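Local atomic coordinates of lasso peptide isopeptidase AtxE2 (Asticcacaulis excentricus, PDB entry 5TXE), a protein that hydrolyses the isopeptide bond of the lasso peptides astexin-2 and astexin-3, recognising their knotted shape and converting them to linear peptides. Residues 368-376 / 386-394. The protein carries 1 engineered substitution. Numbering follows the deposited sequence.
Sequences ALQPRRLVT and PLYDPNPDL
The carboxylate of Asp389 and the side-chain amide of Gln370 meet with their planes 64° apart: Gln370 NE2 donates to Asp389 OD2 at 3.1 Å, coming from above the carboxylate plane. The same NE2 gives its straighter bond, nearly in the amide plane, to the carbonyl oxygen of Pro371. With the glutamine chain bent at chi2 (64°), the amide end turns toward Arg373, and OE1 sits 3.4 Å above the guanidinium plane, over its centre. At the edge of that guanidinium, in plane, NH1 donates to a water that also binds Asp389 OD2; NH1 and OD2 themselves stay 5.2 Å apart, while NE bonds to Gln365 OE1 outside the two segments. Asp389 OD1 accepts from the backbone N of Asn391, closing an Asx turn. A second water donates to Arg372 O and accepts from Asn391 ND2, whose OD1 takes the backbone N of Ala47. Replacing Asp389 with an alanine is likely to leave the Asx turn unclosed and Gln370 NE2 without its carboxylate acceptor, with the Pro371 carbonyl its one remaining partner among those described. Farther along, the CD1 tip of Leu394 meets Pro371 CD at 3.6 Å. Leu374 CD2 packs against Tyr388 CB at 4.2 Å; beyond it the phenol ring leads away to meet Phe72, and its OH bonds to Arg87. Between the backbones, Leu374 N donates to Tyr388 O at 2.8 Å, while Leu374 O accepts from both Leu387 N (3.0 Å) and Tyr388 N (3.1 Å), which arrive from the same face of its carbonyl plane. Two residues opposite one is a classic beta bulge, here in the hairpin of strands 373-378 and 384-388, the last two of a four-stranded antiparallel sheet, with 384-388 at its edge, as in prolyl oligopeptidase-family beta-propeller blades.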
loop_
_atom_site.group_PDB
_atom_site.type_symbol
_atom_site.label_atom_id
_atom_site.label_comp_id
_atom_site.label_asym_id
_atom_site.label_seq_id
_atom_site.Cartn_x
_atom_site.Cartn_y
_atom_site.Cartn_z
ATOM N N ALA A 368 14.902 3.519 4.396
ATOM C CA ALA A 368 14.416 3.654 5.754
ATOM C C ALA A 368 14.301 5.093 6.161
ATOM O O ALA A 368 13.285 5.464 6.779
ATOM C CB ALA A 368 15.308 2.904 6.737
ATOM N N LEU A 369 15.338 5.876 5.872
ATOM C CA LEU A 369 15.381 7.277 6.274
ATOM C C LEU A 369 15.325 8.213 5.103
ATOM O O LEU A 369 15.580 9.391 5.262
ATOM C CB LEU A 369 16.616 7.575 7.111
ATOM C CG LEU A 369 16.616 6.864 8.460
ATOM C CD1 LEU A 369 17.916 7.171 9.217
ATOM C CD2 LEU A 369 15.440 7.261 9.329
ATOM N N GLN A 370 14.857 7.724 3.969
ATOM C CA GLN A 370 14.710 8.536 2.759
ATOM C C GLN A 370 13.315 8.383 2.207
ATOM O O GLN A 370 12.980 7.358 1.660
ATOM C CB GLN A 370 15.702 8.026 1.680
ATOM C CG GLN A 370 15.541 8.638 0.299
ATOM C CD GLN A 370 15.828 10.113 0.360
ATOM O OE1 GLN A 370 16.952 10.474 0.607
ATOM N NE2 GLN A 370 14.796 10.974 0.226
ATOM N N PRO A 371 12.485 9.406 2.327
ATOM C CA PRO A 371 11.162 9.356 1.710
ATOM C C PRO A 371 11.269 9.350 0.209
ATOM O O PRO A 371 12.303 9.669 -0.345
ATOM C CB PRO A 371 10.450 10.641 2.157
ATOM C CG PRO A 371 11.413 11.377 3.004
ATOM C CD PRO A 371 12.704 10.617 3.134
ATOM N N ARG A 372 10.177 9.033 -0.436
ATOM C CA ARG A 372 10.190 8.862 -1.826
ATOM C C ARG A 372 10.699 10.110 -2.589
ATOM O O ARG A 372 10.227 11.246 -2.392
ATOM C CB ARG A 372 8.804 8.453 -2.315
ATOM C CG ARG A 372 8.819 7.659 -3.582
ATOM C CD ARG A 372 7.435 7.112 -3.918
ATOM N NE ARG A 372 7.075 6.080 -2.966
ATOM C CZ ARG A 372 5.828 5.718 -2.707
ATOM N NH1 ARG A 372 4.805 6.288 -3.338
ATOM N NH2 ARG A 372 5.586 4.756 -1.837
ATOM N N ARG A 373 11.648 9.854 -3.489
ATOM C CA ARG A 373 12.210 10.863 -4.336
ATOM C C ARG A 373 12.547 10.252 -5.676
ATOM O O ARG A 373 12.461 9.020 -5.860
ATOM C CB ARG A 373 13.484 11.359 -3.684
ATOM C CG ARG A 373 14.499 10.276 -3.554
ATOM C CD ARG A 373 15.865 10.788 -3.214
ATOM N NE ARG A 373 16.732 9.655 -2.998
ATOM C CZ ARG A 373 18.034 9.706 -2.654
ATOM N NH1 ARG A 373 18.685 10.852 -2.464
ATOM N NH2 ARG A 373 18.685 8.571 -2.481
ATOM N N LEU A 374 12.908 11.109 -6.611
ATOM C CA LEU A 374 13.401 10.650 -7.902
ATOM C C LEU A 374 14.936 10.630 -7.921
ATOM O O LEU A 374 15.590 11.497 -7.373
ATOM C CB LEU A 374 12.906 11.528 -9.020
ATOM C CG LEU A 374 11.540 11.307 -9.672
ATOM C CD1 LEU A 374 10.616 10.428 -8.882
ATOM C CD2 LEU A 374 10.920 12.623 -10.027
ATOM N N VAL A 375 15.466 9.669 -8.655
ATOM C CA VAL A 375 16.846 9.279 -8.644
ATOM C C VAL A 375 17.171 8.831 -10.055
ATOM O O VAL A 375 16.255 8.424 -10.802
ATOM C CB VAL A 375 16.897 8.173 -7.583
ATOM C CG1 VAL A 375 17.249 6.796 -8.073
ATOM C CG2 VAL A 375 17.488 8.635 -6.286
ATOM N N THR A 376 18.439 8.986 -10.472
ATOM C CA THR A 376 18.921 8.352 -11.731
ATOM C C THR A 376 19.917 7.277 -11.426
ATOM O O THR A 376 20.733 7.401 -10.547
ATOM C CB THR A 376 19.568 9.331 -12.757
ATOM O OG1 THR A 376 20.670 9.985 -12.149
ATOM C CG2 THR A 376 18.626 10.381 -13.180
ATOM N N PRO A 386 20.749 11.530 -6.909
ATOM C CA PRO A 386 19.532 12.320 -6.711
ATOM C C PRO A 386 19.178 13.051 -7.956
ATOM O O PRO A 386 20.061 13.527 -8.604
ATOM C CB PRO A 386 19.947 13.383 -5.689
ATOM C CG PRO A 386 21.138 12.850 -5.016
ATOM C CD PRO A 386 21.830 11.950 -6.006
ATOM N N LEU A 387 17.909 13.065 -8.311
ATOM C CA LEU A 387 17.403 13.905 -9.382
ATOM C C LEU A 387 16.429 14.959 -8.824
ATOM O O LEU A 387 16.574 16.113 -9.108
ATOM C CB LEU A 387 16.708 13.048 -10.420
ATOM C CG LEU A 387 16.080 13.839 -11.548
ATOM C CD1 LEU A 387 17.114 14.586 -12.373
ATOM C CD2 LEU A 387 15.296 12.886 -12.429
ATOM N N TYR A 388 15.448 14.543 -8.021
ATOM C CA TYR A 388 14.446 15.452 -7.435
ATOM C C TYR A 388 13.886 14.915 -6.106
ATOM O O TYR A 388 13.347 13.804 -6.067
ATOM C CB TYR A 388 13.277 15.678 -8.395
ATOM C CG TYR A 388 12.215 16.563 -7.827
ATOM C CD1 TYR A 388 12.343 17.926 -7.871
ATOM C CD2 TYR A 388 11.083 16.029 -7.212
ATOM C CE1 TYR A 388 11.366 18.756 -7.343
ATOM C CE2 TYR A 388 10.090 16.840 -6.653
ATOM C CZ TYR A 388 10.223 18.200 -6.720
ATOM O OH TYR A 388 9.243 19.008 -6.173
ATOM N N ASP A 389 14.009 15.705 -5.039
ATOM C CA ASP A 389 13.503 15.317 -3.737
ATOM C C ASP A 389 12.480 16.353 -3.306
ATOM O O ASP A 389 12.852 17.489 -3.069
ATOM C CB ASP A 389 14.606 15.195 -2.723
ATOM C CG ASP A 389 14.132 14.498 -1.417
ATOM O OD1 ASP A 389 12.892 14.471 -1.159
ATOM O OD2 ASP A 389 14.993 13.990 -0.655
ATOM N N PRO A 390 11.180 15.966 -3.225
ATOM C CA PRO A 390 10.168 16.942 -2.885
ATOM C C PRO A 390 10.249 17.285 -1.414
ATOM O O PRO A 390 9.533 18.164 -0.993
ATOM C CB PRO A 390 8.843 16.219 -3.217
ATOM C CG PRO A 390 9.143 14.790 -2.991
ATOM C CD PRO A 390 10.603 14.611 -3.349
ATOM N N ASN A 391 11.051 16.588 -0.616
ATOM C CA ASN A 391 11.250 17.000 0.752
ATOM C C ASN A 391 12.654 17.668 1.010
ATOM O O ASN A 391 13.556 17.494 0.241
ATOM C CB ASN A 391 10.996 15.794 1.645
ATOM C CG ASN A 391 9.521 15.388 1.652
ATOM O OD1 ASN A 391 8.654 16.174 2.052
ATOM N ND2 ASN A 391 9.226 14.192 1.185
ATOM N N PRO A 392 12.808 18.486 2.079
ATOM C CA PRO A 392 14.216 18.846 2.349
ATOM C C PRO A 392 14.902 17.598 2.773
ATOM O O PRO A 392 14.228 16.570 3.016
ATOM C CB PRO A 392 14.142 19.780 3.553
ATOM C CG PRO A 392 12.820 19.515 4.205
ATOM C CD PRO A 392 11.880 19.084 3.080
ATOM N N ASP A 393 16.220 17.702 2.848
ATOM C CA ASP A 393 17.087 16.669 3.424
ATOM C C ASP A 393 16.757 16.429 4.928
ATOM O O ASP A 393 16.820 17.315 5.776
ATOM C CB ASP A 393 18.558 17.109 3.254
ATOM C CG ASP A 393 19.553 15.953 3.319
ATOM O OD1 ASP A 393 19.387 15.009 4.120
ATOM O OD2 ASP A 393 20.537 16.011 2.561
ATOM N N LEU A 394 16.449 15.201 5.271
ATOM C CA LEU A 394 16.081 14.916 6.637
ATOM C C LEU A 394 17.254 14.869 7.610
ATOM O O LEU A 394 17.020 14.751 8.824
ATOM C CB LEU A 394 15.325 13.584 6.697
ATOM C CG LEU A 394 13.944 13.611 6.081
ATOM C CD1 LEU A 394 13.336 12.239 6.239
ATOM C CD2 LEU A 394 13.110 14.664 6.777
HETATM O O HOH W 1 11.379 12.751 -0.124
HETATM O O HOH W 2 17.683 13.553 -2.287
HETATM O O HOH W 3 20.715 12.390 -11.361
#